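Local coordinates for protein cytochrome C-550 (Paracoccus versutus, PDB 2BH4) that probably carries electrons as a class I c-type cytochrome with covalently bound heme c, here as a variant with one engineered axial ligand, at residues 45-49 with 59-63; 39-43 with 115-120; 76-81 with 108-112; 16-20 with 30-34. The protein carries 1 engineered substitution. All coordinates share one frame; numbering follows the deposited sequence. Where two conformers were deposited one is given.

Contact 1. Residues 45-49 with 59-63; sequences RKIAS and ILEVA. With HEC (heme c), chain B.
The guanidinium of Arg45 approaches a heme propionate edge-on: the carboxylate carbon HEC CGA lies in the guanidinium plane, and Arg45 NH2 donates to HEC O1A over 2.9 Å with 150° at the hydrogen. A bend at chi3 (78°) turns the group back toward the heme, while NH1 is held by the carbonyl of Asn38. The second carboxylate oxygen, HEC O2A, accepts from the backbone N of Ala48 at 3.1 Å, so one stretch of loop holds both oxygens and restrains the rotation of the propionate; the positive guanidinium would probably also favour its ionised form. Ile59 lines the same pocket from helix 57-65, resting CG2 against the other propionate, 3.4 Å from HEC O1D. Binding a heme propionate through a loop arginine is familiar from class I cytochromes c, and here the loop that does so is also packed on a helix. Ile47 crosses Ile59 at a slant, with CG2 of Ile47 3.8 Å from CG1 of Ile59 and Val62 CG1 a little farther off. Ala63 presses its CB on the backbone, 3.4 Å from Ile47 O. Ala48, in a left-handed backbone conformation (phi 51°), sets its methyl on the helix among Ile59 CG1, Leu60 CD2 and Ala63 CB. A water bridges the two segments, accepting from Lys46 NZ at 2.8 Å and donating to Ala63 O at 2.9 Å; NZ also makes a weak bond to Pro67 O. Ser49 OG turns back on its own loop and donates to Lys46 O at 2.7 Å, tilted from the carbonyl plane.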
# COMPACT_ATOMS: atom_id res chain seq x y z
N ARG A 45 -6.59 -5.69 3.34
CA ARG A 45 -6.90 -6.14 1.97
C ARG A 45 -5.91 -7.21 1.51
O ARG A 45 -4.70 -7.08 1.72
CB ARG A 45 -6.84 -4.95 1.00
CG ARG A 45 -7.36 -5.23 -0.39
CD ARG A 45 -7.60 -3.92 -1.15
NE ARG A 45 -6.38 -3.32 -1.67
CZ ARG A 45 -6.26 -2.06 -2.09
NH1 ARG A 45 -7.25 -1.19 -1.91
NH2 ARG A 45 -5.10 -1.65 -2.59
N LYS A 46 -6.42 -8.25 0.85
CA LYS A 46 -5.54 -9.25 0.23
C LYS A 46 -4.46 -8.57 -0.61
O LYS A 46 -4.74 -7.65 -1.38
CB LYS A 46 -6.34 -10.23 -0.62
CG LYS A 46 -5.51 -11.29 -1.30
CD LYS A 46 -6.40 -12.18 -2.18
CE LYS A 46 -5.62 -12.99 -3.18
NZ LYS A 46 -4.60 -13.83 -2.59
N ILE A 47 -3.22 -9.03 -0.46
CA ILE A 47 -2.11 -8.51 -1.25
C ILE A 47 -2.44 -8.57 -2.74
O ILE A 47 -2.89 -9.60 -3.25
CB ILE A 47 -0.82 -9.33 -1.01
CG1 ILE A 47 -0.47 -9.42 0.48
CG2 ILE A 47 0.34 -8.78 -1.80
CD1 ILE A 47 -0.13 -8.13 1.14
N ALA A 48 -2.19 -7.46 -3.45
CA ALA A 48 -2.30 -7.41 -4.91
C ALA A 48 -3.62 -7.94 -5.45
O ALA A 48 -3.64 -8.81 -6.33
CB ALA A 48 -1.12 -8.14 -5.54
N SER A 49 -4.73 -7.38 -4.95
CA SER A 49 -6.07 -7.88 -5.30
C SER A 49 -7.04 -6.86 -5.88
O SER A 49 -8.22 -7.18 -6.09
CB SER A 49 -6.71 -8.56 -4.08
OG SER A 49 -6.94 -7.65 -3.02
N ILE A 59 5.01 -8.93 -6.61
CA ILE A 59 3.90 -8.80 -5.69
C ILE A 59 2.82 -9.84 -5.98
O ILE A 59 2.17 -10.33 -5.06
CB ILE A 59 3.38 -7.33 -5.63
CG1 ILE A 59 2.62 -7.07 -4.33
CG2 ILE A 59 2.59 -6.95 -6.89
CD1 ILE A 59 2.10 -5.64 -4.20
N LEU A 60 2.64 -10.20 -7.26
CA LEU A 60 1.71 -11.28 -7.60
C LEU A 60 2.19 -12.62 -7.03
O LEU A 60 1.38 -13.45 -6.60
CB LEU A 60 1.51 -11.37 -9.13
CG LEU A 60 0.71 -10.24 -9.77
CD1 LEU A 60 0.78 -10.36 -11.29
CD2 LEU A 60 -0.71 -10.24 -9.28
N GLU A 61 3.50 -12.83 -7.03
CA GLU A 61 4.07 -14.06 -6.47
C GLU A 61 3.88 -14.11 -4.98
O GLU A 61 3.56 -15.16 -4.42
CB GLU A 61 5.54 -14.18 -6.83
CG GLU A 61 6.17 -15.46 -6.33
CD GLU A 61 7.58 -15.71 -6.87
OE1 GLU A 61 7.89 -15.27 -7.99
OE2 GLU A 61 8.36 -16.38 -6.17
N VAL A 62 4.01 -12.97 -4.32
CA VAL A 62 3.73 -12.92 -2.89
C VAL A 62 2.32 -13.41 -2.63
O VAL A 62 2.10 -14.25 -1.78
CB VAL A 62 3.89 -11.49 -2.30
CG1 VAL A 62 3.43 -11.46 -0.82
CG2 VAL A 62 5.33 -11.03 -2.39
N ALA A 63 1.35 -12.88 -3.38
CA ALA A 63 -0.04 -13.24 -3.17
C ALA A 63 -0.29 -14.70 -3.52
O ALA A 63 -0.99 -15.38 -2.78
CB ALA A 63 -0.94 -12.32 -3.96
FE HEC B . 2.66 2.69 -4.07
CHA HEC B . 1.66 -0.49 -4.74
CHB HEC B . 1.49 2.38 -0.87
CHC HEC B . 4.00 5.74 -3.27
CHD HEC B . 3.29 3.29 -7.37
NA HEC B . 1.76 1.23 -3.02
C1A HEC B . 1.44 -0.04 -3.46
C2A HEC B . 0.84 -0.81 -2.40
C3A HEC B . 0.80 -0.00 -1.33
C4A HEC B . 1.38 1.28 -1.69
CMA HEC B . 0.26 -0.37 0.05
CAA HEC B . 0.31 -2.24 -2.55
CBA HEC B . -1.15 -2.13 -2.98
CGA HEC B . -1.87 -3.43 -3.24
O1A HEC B . -3.03 -3.36 -3.78
O2A HEC B . -1.34 -4.53 -2.93
NB HEC B . 2.73 3.85 -2.39
C1B HEC B . 2.11 3.57 -1.19
C2B HEC B . 2.32 4.68 -0.30
C3B HEC B . 3.05 5.58 -0.94
C4B HEC B . 3.31 5.10 -2.29
CMB HEC B . 1.76 4.76 1.13
CAB HEC B . 3.58 6.92 -0.38
CBB HEC B . 4.42 6.79 0.69
NC HEC B . 3.47 4.22 -5.09
C1C HEC B . 4.01 5.37 -4.60
C2C HEC B . 4.51 6.18 -5.69
C3C HEC B . 4.32 5.52 -6.84
C4C HEC B . 3.64 4.29 -6.47
CMC HEC B . 5.16 7.56 -5.49
CAC HEC B . 4.68 5.94 -8.30
CBC HEC B . 5.91 6.41 -8.63
ND HEC B . 2.51 1.61 -5.75
C1D HEC B . 2.86 2.04 -7.02
C2D HEC B . 2.78 0.93 -7.94
C3D HEC B . 2.30 -0.22 -7.14
C4D HEC B . 2.16 0.26 -5.76
CMD HEC B . 3.08 0.90 -9.44
CAD HEC B . 2.12 -1.64 -7.70
CBD HEC B . 3.43 -2.35 -7.28
CGD HEC B . 3.71 -3.63 -8.07
O1D HEC B . 2.82 -4.09 -8.80
O2D HEC B . 4.83 -4.20 -7.92
O HOH W 1 -3.47 -15.94 -4.12

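Contact 2. Residues 39-43 with 115-120; sequences LYGVV and LAQHSP. With HEC (heme c), chain B.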
# COMPACT_ATOMS: atom_id res chain seq x y z
N LEU A 39 -5.86 3.09 -2.79
CA LEU A 39 -5.47 2.66 -1.44
C LEU A 39 -6.57 2.78 -0.41
O LEU A 39 -6.35 2.40 0.75
CB LEU A 39 -4.19 3.39 -0.98
CG LEU A 39 -2.93 3.10 -1.81
CD1 LEU A 39 -1.74 3.88 -1.32
CD2 LEU A 39 -2.62 1.62 -1.85
N TYR A 40 -7.75 3.26 -0.79
CA TYR A 40 -8.88 3.16 0.11
C TYR A 40 -9.03 1.69 0.50
O TYR A 40 -9.07 0.82 -0.35
CB TYR A 40 -10.20 3.62 -0.51
CG TYR A 40 -11.38 3.33 0.40
CD1 TYR A 40 -12.00 2.08 0.41
CD2 TYR A 40 -11.83 4.29 1.29
CE1 TYR A 40 -13.05 1.81 1.30
CE2 TYR A 40 -12.87 4.05 2.15
CZ TYR A 40 -13.48 2.81 2.16
OH TYR A 40 -14.52 2.60 3.04
N GLY A 41 -9.25 1.42 1.79
CA GLY A 41 -9.47 0.04 2.21
C GLY A 41 -8.30 -0.91 2.14
O GLY A 41 -8.49 -2.11 2.26
N VAL A 42 -7.10 -0.39 1.97
CA VAL A 42 -5.94 -1.26 1.82
C VAL A 42 -5.60 -2.04 3.09
O VAL A 42 -5.08 -3.16 3.02
CB VAL A 42 -4.71 -0.50 1.27
CG1 VAL A 42 -4.16 0.50 2.29
CG2 VAL A 42 -3.64 -1.48 0.80
N VAL A 43 -5.85 -1.45 4.27
CA VAL A 43 -5.52 -2.17 5.50
C VAL A 43 -6.46 -3.37 5.65
O VAL A 43 -7.70 -3.21 5.65
CB VAL A 43 -5.57 -1.27 6.73
CG1 VAL A 43 -5.17 -2.07 7.97
CG2 VAL A 43 -4.67 -0.06 6.55
N LEU A 115 -3.93 5.55 6.25
CA LEU A 115 -4.54 4.48 5.44
C LEU A 115 -5.56 3.67 6.25
O LEU A 115 -6.61 3.28 5.74
CB LEU A 115 -3.47 3.57 4.87
CG LEU A 115 -2.51 4.21 3.87
CD1 LEU A 115 -1.43 3.20 3.53
CD2 LEU A 115 -3.21 4.73 2.66
N ALA A 116 -5.25 3.43 7.52
CA ALA A 116 -6.15 2.68 8.40
C ALA A 116 -7.44 3.46 8.67
O ALA A 116 -8.52 2.90 8.74
CB ALA A 116 -5.46 2.31 9.68
N GLN A 117 -7.31 4.77 8.83
CA GLN A 117 -8.49 5.63 9.01
C GLN A 117 -9.45 5.48 7.85
O GLN A 117 -10.67 5.48 8.02
CB GLN A 117 -8.01 7.07 9.14
CG GLN A 117 -9.05 8.12 9.29
CD GLN A 117 -8.41 9.48 9.50
OE1 GLN A 117 -8.55 10.10 10.56
NE2 GLN A 117 -7.63 9.90 8.52
N HIS A 118 -8.90 5.32 6.64
CA HIS A 118 -9.71 5.12 5.45
C HIS A 118 -9.81 3.66 5.02
O HIS A 118 -10.00 3.34 3.84
CB HIS A 118 -9.23 6.06 4.34
CG HIS A 118 -9.42 7.48 4.72
ND1 HIS A 118 -10.67 8.05 4.84
CD2 HIS A 118 -8.54 8.42 5.14
CE1 HIS A 118 -10.55 9.28 5.29
NE2 HIS A 118 -9.26 9.53 5.49
N SER A 119 -9.71 2.77 6.01
CA SER A 119 -10.03 1.35 5.86
C SER A 119 -11.00 1.02 7.02
O SER A 119 -10.69 0.23 7.90
CB SER A 119 -8.76 0.51 5.97
OG SER A 119 -7.81 0.87 5.00
N PRO A 120 -12.17 1.64 7.01
CA PRO A 120 -13.09 1.51 8.16
C PRO A 120 -13.66 0.12 8.41
O PRO A 120 -14.20 -0.15 9.48
CB PRO A 120 -14.20 2.49 7.79
CG PRO A 120 -14.16 2.56 6.31
CD PRO A 120 -12.73 2.47 5.93
FE HEC B . 2.66 2.69 -4.07
CHA HEC B . 1.66 -0.49 -4.74
CHB HEC B . 1.49 2.38 -0.87
CHC HEC B . 4.00 5.74 -3.27
CHD HEC B . 3.29 3.29 -7.37
NA HEC B . 1.76 1.23 -3.02
C1A HEC B . 1.44 -0.04 -3.46
C2A HEC B . 0.84 -0.81 -2.40
C3A HEC B . 0.80 -0.00 -1.33
C4A HEC B . 1.38 1.28 -1.69
CMA HEC B . 0.26 -0.37 0.05
CAA HEC B . 0.31 -2.24 -2.55
CBA HEC B . -1.15 -2.13 -2.98
CGA HEC B . -1.87 -3.43 -3.24
O1A HEC B . -3.03 -3.36 -3.78
O2A HEC B . -1.34 -4.53 -2.93
NB HEC B . 2.73 3.85 -2.39
C1B HEC B . 2.11 3.57 -1.19
C2B HEC B . 2.32 4.68 -0.30
C3B HEC B . 3.05 5.58 -0.94
C4B HEC B . 3.31 5.10 -2.29
CMB HEC B . 1.76 4.76 1.13
CAB HEC B . 3.58 6.92 -0.38
CBB HEC B . 4.42 6.79 0.69
NC HEC B . 3.47 4.22 -5.09
C1C HEC B . 4.01 5.37 -4.60
C2C HEC B . 4.51 6.18 -5.69
C3C HEC B . 4.32 5.52 -6.84
C4C HEC B . 3.64 4.29 -6.47
CMC HEC B . 5.16 7.56 -5.49
CAC HEC B . 4.68 5.94 -8.30
CBC HEC B . 5.91 6.41 -8.63
ND HEC B . 2.51 1.61 -5.75
C1D HEC B . 2.86 2.04 -7.02
C2D HEC B . 2.78 0.93 -7.94
C3D HEC B . 2.30 -0.22 -7.14
C4D HEC B . 2.16 0.26 -5.76
CMD HEC B . 3.08 0.90 -9.44
CAD HEC B . 2.12 -1.64 -7.70
CBD HEC B . 3.43 -2.35 -7.28
CGD HEC B . 3.71 -3.63 -8.07
O1D HEC B . 2.82 -4.09 -8.80
O2D HEC B . 4.83 -4.20 -7.92
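Gly41 passes Ser119 with only 3.9 Å between their CA atoms, where a type II beta turn from Leu39 to Val42 meets the chain leaving helix 108-117; the positive phi of Gly41 (70°) suits the third position of such a turn. Gly41 N donates to His118 O at 2.9 Å. In the conformer described, one of two, the Tyr40 ring lays a face over that same oxygen, near its CD2 rim, and crosses Pro120 at about a right angle. Deeper in, Val43 puts CG2 against the last helical turn, 3.6 Å from Ala116 CA, and Val42 CG1 slants across Leu115 CD1 at 4.0 Å. Leu39 links this packing to the cofactor: its CB touches Leu115 CD2, while CD1 reaches 3.6 Å from the heme bridge carbon HEC CHB. Here the turn of a heme-lining loop is fastened to the end of the C-terminal helix of a cytochrome c fold. Ser119 points its CB toward the loop, and chi1 of -58° sets OG beside its own backbone N. From there OG donates to Leu115 O at 2.8 Å, coming from above the carbonyl plane, and accepts from Val43 N at 3.1 Å. The buried hydroxyl thus works both ways at once, its proton committed to the helix end and its oxygen to the loop, which fixes its rotation and satisfies two backbone groups.

Contact 3. Residues 76-81 with 108-112; sequences LIEYVT and QADVV. With HEC (heme c), chain B.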
# COMPACT_ATOMS: atom_id res chain seq x y z
N LEU A 76 2.58 -3.08 6.04
CA LEU A 76 2.49 -1.79 5.36
C LEU A 76 3.62 -0.86 5.76
O LEU A 76 4.25 -0.23 4.91
CB LEU A 76 1.16 -1.11 5.62
CG LEU A 76 -0.02 -1.68 4.84
CD1 LEU A 76 -1.33 -1.21 5.43
CD2 LEU A 76 0.07 -1.34 3.32
N ILE A 77 3.94 -0.81 7.05
CA ILE A 77 5.03 0.06 7.48
C ILE A 77 6.34 -0.36 6.81
O ILE A 77 7.09 0.48 6.32
CB ILE A 77 5.15 0.07 9.01
CG1 ILE A 77 3.94 0.79 9.59
CG2 ILE A 77 6.44 0.77 9.44
CD1 ILE A 77 3.83 0.66 11.10
N GLU A 78 6.60 -1.66 6.76
CA GLU A 78 7.83 -2.16 6.15
C GLU A 78 7.86 -1.87 4.65
O GLU A 78 8.85 -1.36 4.13
CB GLU A 78 8.01 -3.66 6.42
CG GLU A 78 8.31 -3.99 7.89
CD GLU A 78 8.50 -5.46 8.15
OE1 GLU A 78 8.41 -6.25 7.18
OE2 GLU A 78 8.72 -5.82 9.33
N TYR A 79 6.77 -2.18 3.97
CA TYR A 79 6.69 -1.98 2.51
C TYR A 79 6.83 -0.51 2.13
O TYR A 79 7.57 -0.16 1.22
CB TYR A 79 5.40 -2.58 1.98
CG TYR A 79 5.21 -2.44 0.49
CD1 TYR A 79 5.82 -3.31 -0.40
CD2 TYR A 79 4.42 -1.42 -0.02
CE1 TYR A 79 5.64 -3.16 -1.76
CE2 TYR A 79 4.21 -1.29 -1.39
CZ TYR A 79 4.83 -2.15 -2.25
OH TYR A 79 4.65 -1.99 -3.64
N VAL A 80 6.13 0.37 2.84
CA VAL A 80 6.22 1.82 2.61
C VAL A 80 7.63 2.33 2.84
O VAL A 80 8.08 3.28 2.19
CB VAL A 80 5.18 2.55 3.47
CG1 VAL A 80 5.45 4.03 3.59
CG2 VAL A 80 3.78 2.24 2.93
N THR A 81 8.32 1.74 3.81
CA THR A 81 9.68 2.14 4.13
C THR A 81 10.62 1.77 2.97
O THR A 81 11.48 2.56 2.59
CB THR A 81 10.15 1.52 5.46
OG1 THR A 81 9.30 1.95 6.52
CG2 THR A 81 11.58 1.88 5.77
N GLN A 108 6.42 6.88 8.64
CA GLN A 108 5.80 5.74 7.98
C GLN A 108 4.58 5.22 8.74
O GLN A 108 3.52 4.94 8.14
CB GLN A 108 6.81 4.61 7.72
CG GLN A 108 8.04 5.04 6.94
CD GLN A 108 9.21 5.48 7.82
OE1 GLN A 108 9.04 5.86 9.00
NE2 GLN A 108 10.40 5.47 7.25
N ALA A 109 4.69 5.10 10.06
CA ALA A 109 3.54 4.69 10.85
C ALA A 109 2.40 5.71 10.70
O ALA A 109 1.23 5.35 10.81
CB ALA A 109 3.90 4.51 12.32
N ASP A 110 2.76 6.98 10.56
CA ASP A 110 1.75 8.03 10.38
C ASP A 110 0.94 7.82 9.09
O ASP A 110 -0.29 7.86 9.09
CB ASP A 110 2.39 9.43 10.40
CG ASP A 110 3.04 9.78 11.76
OD1 ASP A 110 2.69 9.21 12.83
OD2 ASP A 110 3.94 10.65 11.73
N VAL A 111 1.64 7.59 7.98
CA VAL A 111 0.93 7.38 6.72
C VAL A 111 0.07 6.12 6.82
O VAL A 111 -1.06 6.09 6.35
CB VAL A 111 1.90 7.39 5.48
CG1 VAL A 111 2.68 6.08 5.36
CG2 VAL A 111 1.16 7.65 4.18
N VAL A 112 0.58 5.08 7.47
CA VAL A 112 -0.21 3.86 7.63
C VAL A 112 -1.45 4.10 8.51
O VAL A 112 -2.52 3.53 8.27
CB VAL A 112 0.66 2.68 8.09
CG1 VAL A 112 -0.19 1.46 8.43
CG2 VAL A 112 1.70 2.33 6.99
FE HEC B . 2.66 2.69 -4.07
CHA HEC B . 1.66 -0.49 -4.74
CHB HEC B . 1.49 2.38 -0.87
CHC HEC B . 4.00 5.74 -3.27
CHD HEC B . 3.29 3.29 -7.37
NA HEC B . 1.76 1.23 -3.02
C1A HEC B . 1.44 -0.04 -3.46
C2A HEC B . 0.84 -0.81 -2.40
C3A HEC B . 0.80 -0.00 -1.33
C4A HEC B . 1.38 1.28 -1.69
CMA HEC B . 0.26 -0.37 0.05
CAA HEC B . 0.31 -2.24 -2.55
CBA HEC B . -1.15 -2.13 -2.98
CGA HEC B . -1.87 -3.43 -3.24
O1A HEC B . -3.03 -3.36 -3.78
O2A HEC B . -1.34 -4.53 -2.93
NB HEC B . 2.73 3.85 -2.39
C1B HEC B . 2.11 3.57 -1.19
C2B HEC B . 2.32 4.68 -0.30
C3B HEC B . 3.05 5.58 -0.94
C4B HEC B . 3.31 5.10 -2.29
CMB HEC B . 1.76 4.76 1.13
CAB HEC B . 3.58 6.92 -0.38
CBB HEC B . 4.42 6.79 0.69
NC HEC B . 3.47 4.22 -5.09
C1C HEC B . 4.01 5.37 -4.60
C2C HEC B . 4.51 6.18 -5.69
C3C HEC B . 4.32 5.52 -6.84
C4C HEC B . 3.64 4.29 -6.47
CMC HEC B . 5.16 7.56 -5.49
CAC HEC B . 4.68 5.94 -8.30
CBC HEC B . 5.91 6.41 -8.63
ND HEC B . 2.51 1.61 -5.75
C1D HEC B . 2.86 2.04 -7.02
C2D HEC B . 2.78 0.93 -7.94
C3D HEC B . 2.30 -0.22 -7.14
C4D HEC B . 2.16 0.26 -5.76
CMD HEC B . 3.08 0.90 -9.44
CAD HEC B . 2.12 -1.64 -7.70
CBD HEC B . 3.43 -2.35 -7.28
CGD HEC B . 3.71 -3.63 -8.07
O1D HEC B . 2.82 -4.09 -8.80
O2D HEC B . 4.83 -4.20 -7.92
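Ile77 O is gripped twice by Thr81, one turn on in the same helix: Thr81 OG1 donates to it at 2.7 Å and Thr81 N at 3.1 Å, from opposite faces of the carbonyl plane. So anchored, OG1 lies 3.4 Å from Gln108 CG, the two side chains crossing near a right angle; the amide of Gln108 has its own partner, NE2 bonding to Leu104 O. Val112 is central to the apolar packing. A chi1 of 172° turns CG1 of Val112 away from the backbone N and lets CG2 fit between Leu76 CB at 3.7 Å and Ile77 CG1 at 3.8 Å. Ile77 extends past Val112 to Ala109 CB. The axes of segments 76-81 and 108-112 come within 9.1 Å at 118°, a steep crossing that joins helix 73-81 to the C-terminal helix of the cytochrome c fold. Helix 73-81 also faces the cofactor, with Leu76 CD2 3.4 Å from HEC CMA and Val80 CG2 3.7 Å from HEC CMB. Cohesion between the helices is therefore almost wholly dispersive: the hydroxyl is spent within its own helix, and branched aliphatic groups provide the grip and the apolar surroundings on this side of the heme.

Contact 4. Residues 16-20 with 30-34; sequences KACHM and VKGGK. With HEC (heme c), chain B.
Lys16 lays its aliphatic chain across Val30 at about a right angle, CB and CD each 3.9 Å from Val30 CG1. Its chi1 of 75° places CG between backbone N and carbonyl carbon, and the extended chain beyond carries NZ to Asn13 OD1 and to a water that donates to Lys31 O. Met20 shares that first torsion but bends at chi3 (69°), bringing CE against the stem of Lys34, a tight 3.4 Å from CG. Cys18 and His19 point away from the partner segment, toward the heme: they end the CXXCH attachment sequence, Cys18 SG bonded covalently to HEC CAC and His19 NE2 coordinating iron, with engineered Lys100 supplying the other protein ligand. His19 ND1 is fixed by Pro37 O. Behind them the backbones meet at two glycines. Gly33 N donates to Lys16 O at 2.9 Å, Gly32 CA makes a CH...O contact with His19 O at 3.5 Å, and a water joins Met20 N to Gly33 O; with no side chains there, the backbones come within 4.0 Å between Met20 CA and Gly32 CA. The contact lies at the surface; Phe12, just after helix 5-11, touches Val30, and Val21 of strand 21-22 bonds to the Val30 backbone.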
# COMPACT_ATOMS: atom_id res chain seq x y z
N LYS A 16 0.40 10.57 -3.60
CA LYS A 16 -0.77 10.86 -4.43
C LYS A 16 -0.48 11.10 -5.91
O LYS A 16 -1.39 11.05 -6.73
CB LYS A 16 -1.60 12.02 -3.86
CG LYS A 16 -1.03 13.37 -4.03
CD LYS A 16 -2.01 14.35 -3.43
CE LYS A 16 -1.55 15.77 -3.54
NZ LYS A 16 -2.49 16.63 -2.76
N ALA A 17 0.78 11.32 -6.27
CA ALA A 17 1.14 11.38 -7.68
C ALA A 17 0.71 10.09 -8.37
O ALA A 17 0.29 10.09 -9.53
CB ALA A 17 2.61 11.60 -7.87
N CYS A 18 0.84 8.98 -7.65
CA CYS A 18 0.55 7.67 -8.18
C CYS A 18 -0.73 7.00 -7.71
O CYS A 18 -1.30 6.19 -8.44
CB CYS A 18 1.74 6.78 -7.88
SG CYS A 18 3.25 7.38 -8.67
N HIS A 19 -1.14 7.32 -6.48
CA HIS A 19 -2.26 6.67 -5.83
C HIS A 19 -3.37 7.63 -5.47
O HIS A 19 -3.12 8.74 -4.99
CB HIS A 19 -1.80 6.06 -4.50
CG HIS A 19 -0.87 4.89 -4.61
ND1 HIS A 19 -1.31 3.60 -4.85
CD2 HIS A 19 0.46 4.80 -4.38
CE1 HIS A 19 -0.28 2.77 -4.78
NE2 HIS A 19 0.81 3.47 -4.50
N MET A 20 -4.61 7.16 -5.60
CA MET A 20 -5.73 7.86 -4.98
C MET A 20 -6.23 7.11 -3.77
O MET A 20 -5.85 5.97 -3.53
CB MET A 20 -6.88 8.03 -5.97
CG MET A 20 -7.61 6.76 -6.29
SD MET A 20 -8.87 6.97 -7.56
CE MET A 20 -7.85 7.28 -8.98
N VAL A 30 -8.62 11.39 -1.17
CA VAL A 30 -7.48 12.07 -1.77
C VAL A 30 -7.53 11.82 -3.26
O VAL A 30 -7.41 10.69 -3.70
CB VAL A 30 -6.12 11.55 -1.22
CG1 VAL A 30 -4.97 12.34 -1.84
CG2 VAL A 30 -6.09 11.65 0.29
N LYS A 31 -7.73 12.89 -4.02
CA LYS A 31 -7.64 12.81 -5.46
C LYS A 31 -6.18 12.52 -5.80
O LYS A 31 -5.27 13.17 -5.27
CB LYS A 31 -8.07 14.14 -6.08
CG LYS A 31 -8.01 14.21 -7.60
CD LYS A 31 -9.38 14.22 -8.25
CE LYS A 31 -9.35 14.91 -9.62
NZ LYS A 31 -8.08 14.67 -10.36
N GLY A 32 -5.96 11.55 -6.68
CA GLY A 32 -4.62 11.14 -6.98
C GLY A 32 -4.54 10.41 -8.29
O GLY A 32 -5.54 10.27 -9.00
N GLY A 33 -3.35 9.93 -8.59
CA GLY A 33 -3.07 9.24 -9.83
C GLY A 33 -3.60 7.82 -9.88
O GLY A 33 -4.21 7.31 -8.93
N LYS A 34 -3.32 7.17 -10.99
CA LYS A 34 -3.79 5.80 -11.23
C LYS A 34 -2.65 4.85 -11.59
O LYS A 34 -2.90 3.67 -11.91
CB LYS A 34 -4.88 5.79 -12.31
CG LYS A 34 -6.22 6.34 -11.84
CD LYS A 34 -7.28 6.26 -12.93
CE LYS A 34 -8.68 6.49 -12.40
NZ LYS A 34 -9.67 5.84 -13.30
FE HEC B . 2.66 2.69 -4.07
CHA HEC B . 1.66 -0.49 -4.74
CHB HEC B . 1.49 2.38 -0.87
CHC HEC B . 4.00 5.74 -3.27
CHD HEC B . 3.29 3.29 -7.37
NA HEC B . 1.76 1.23 -3.02
C1A HEC B . 1.44 -0.04 -3.46
C2A HEC B . 0.84 -0.81 -2.40
C3A HEC B . 0.80 -0.00 -1.33
C4A HEC B . 1.38 1.28 -1.69
CMA HEC B . 0.26 -0.37 0.05
CAA HEC B . 0.31 -2.24 -2.55
CBA HEC B . -1.15 -2.13 -2.98
CGA HEC B . -1.87 -3.43 -3.24
O1A HEC B . -3.03 -3.36 -3.78
O2A HEC B . -1.34 -4.53 -2.93
NB HEC B . 2.73 3.85 -2.39
C1B HEC B . 2.11 3.57 -1.19
C2B HEC B . 2.32 4.68 -0.30
C3B HEC B . 3.05 5.58 -0.94
C4B HEC B . 3.31 5.10 -2.29
CMB HEC B . 1.76 4.76 1.13
CAB HEC B . 3.58 6.92 -0.38
CBB HEC B . 4.42 6.79 0.69
NC HEC B . 3.47 4.22 -5.09
C1C HEC B . 4.01 5.37 -4.60
C2C HEC B . 4.51 6.18 -5.69
C3C HEC B . 4.32 5.52 -6.84
C4C HEC B . 3.64 4.29 -6.47
CMC HEC B . 5.16 7.56 -5.49
CAC HEC B . 4.68 5.94 -8.30
CBC HEC B . 5.91 6.41 -8.63
ND HEC B . 2.51 1.61 -5.75
C1D HEC B . 2.86 2.04 -7.02
C2D HEC B . 2.78 0.93 -7.94
C3D HEC B . 2.30 -0.22 -7.14
C4D HEC B . 2.16 0.26 -5.76
CMD HEC B . 3.08 0.90 -9.44
CAD HEC B . 2.12 -1.64 -7.70
CBD HEC B . 3.43 -2.35 -7.28
CGD HEC B . 3.71 -3.63 -8.07
O1D HEC B . 2.82 -4.09 -8.80
O2D HEC B . 4.83 -4.20 -7.92
O HOH W 2 -5.12 15.69 -4.00
O HOH W 3 -4.89 4.96 -7.72

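In the fold
From the N terminus, contact 4 closes first: the heme-attachment loop after helix 5-11 is met by residues 30-34, enclosing strand 21-22. Contact 2 opens soon afterwards at 39-43 and closes only at the end of helix 108-117, making a long loop that holds the other two in series, contact 1 tying 45-49 to helix 57-65 and contact 3 joining helix 73-81 to helix 108-117. None of them cross. Contact 2 touches each of the others: Leu39 N probably bonds to Met20 O of contact 4, Tyr40 O lies against the guanidinium of Arg45 of contact 1, and Val43 packs on Leu76 of contact 3. All four reach the heme.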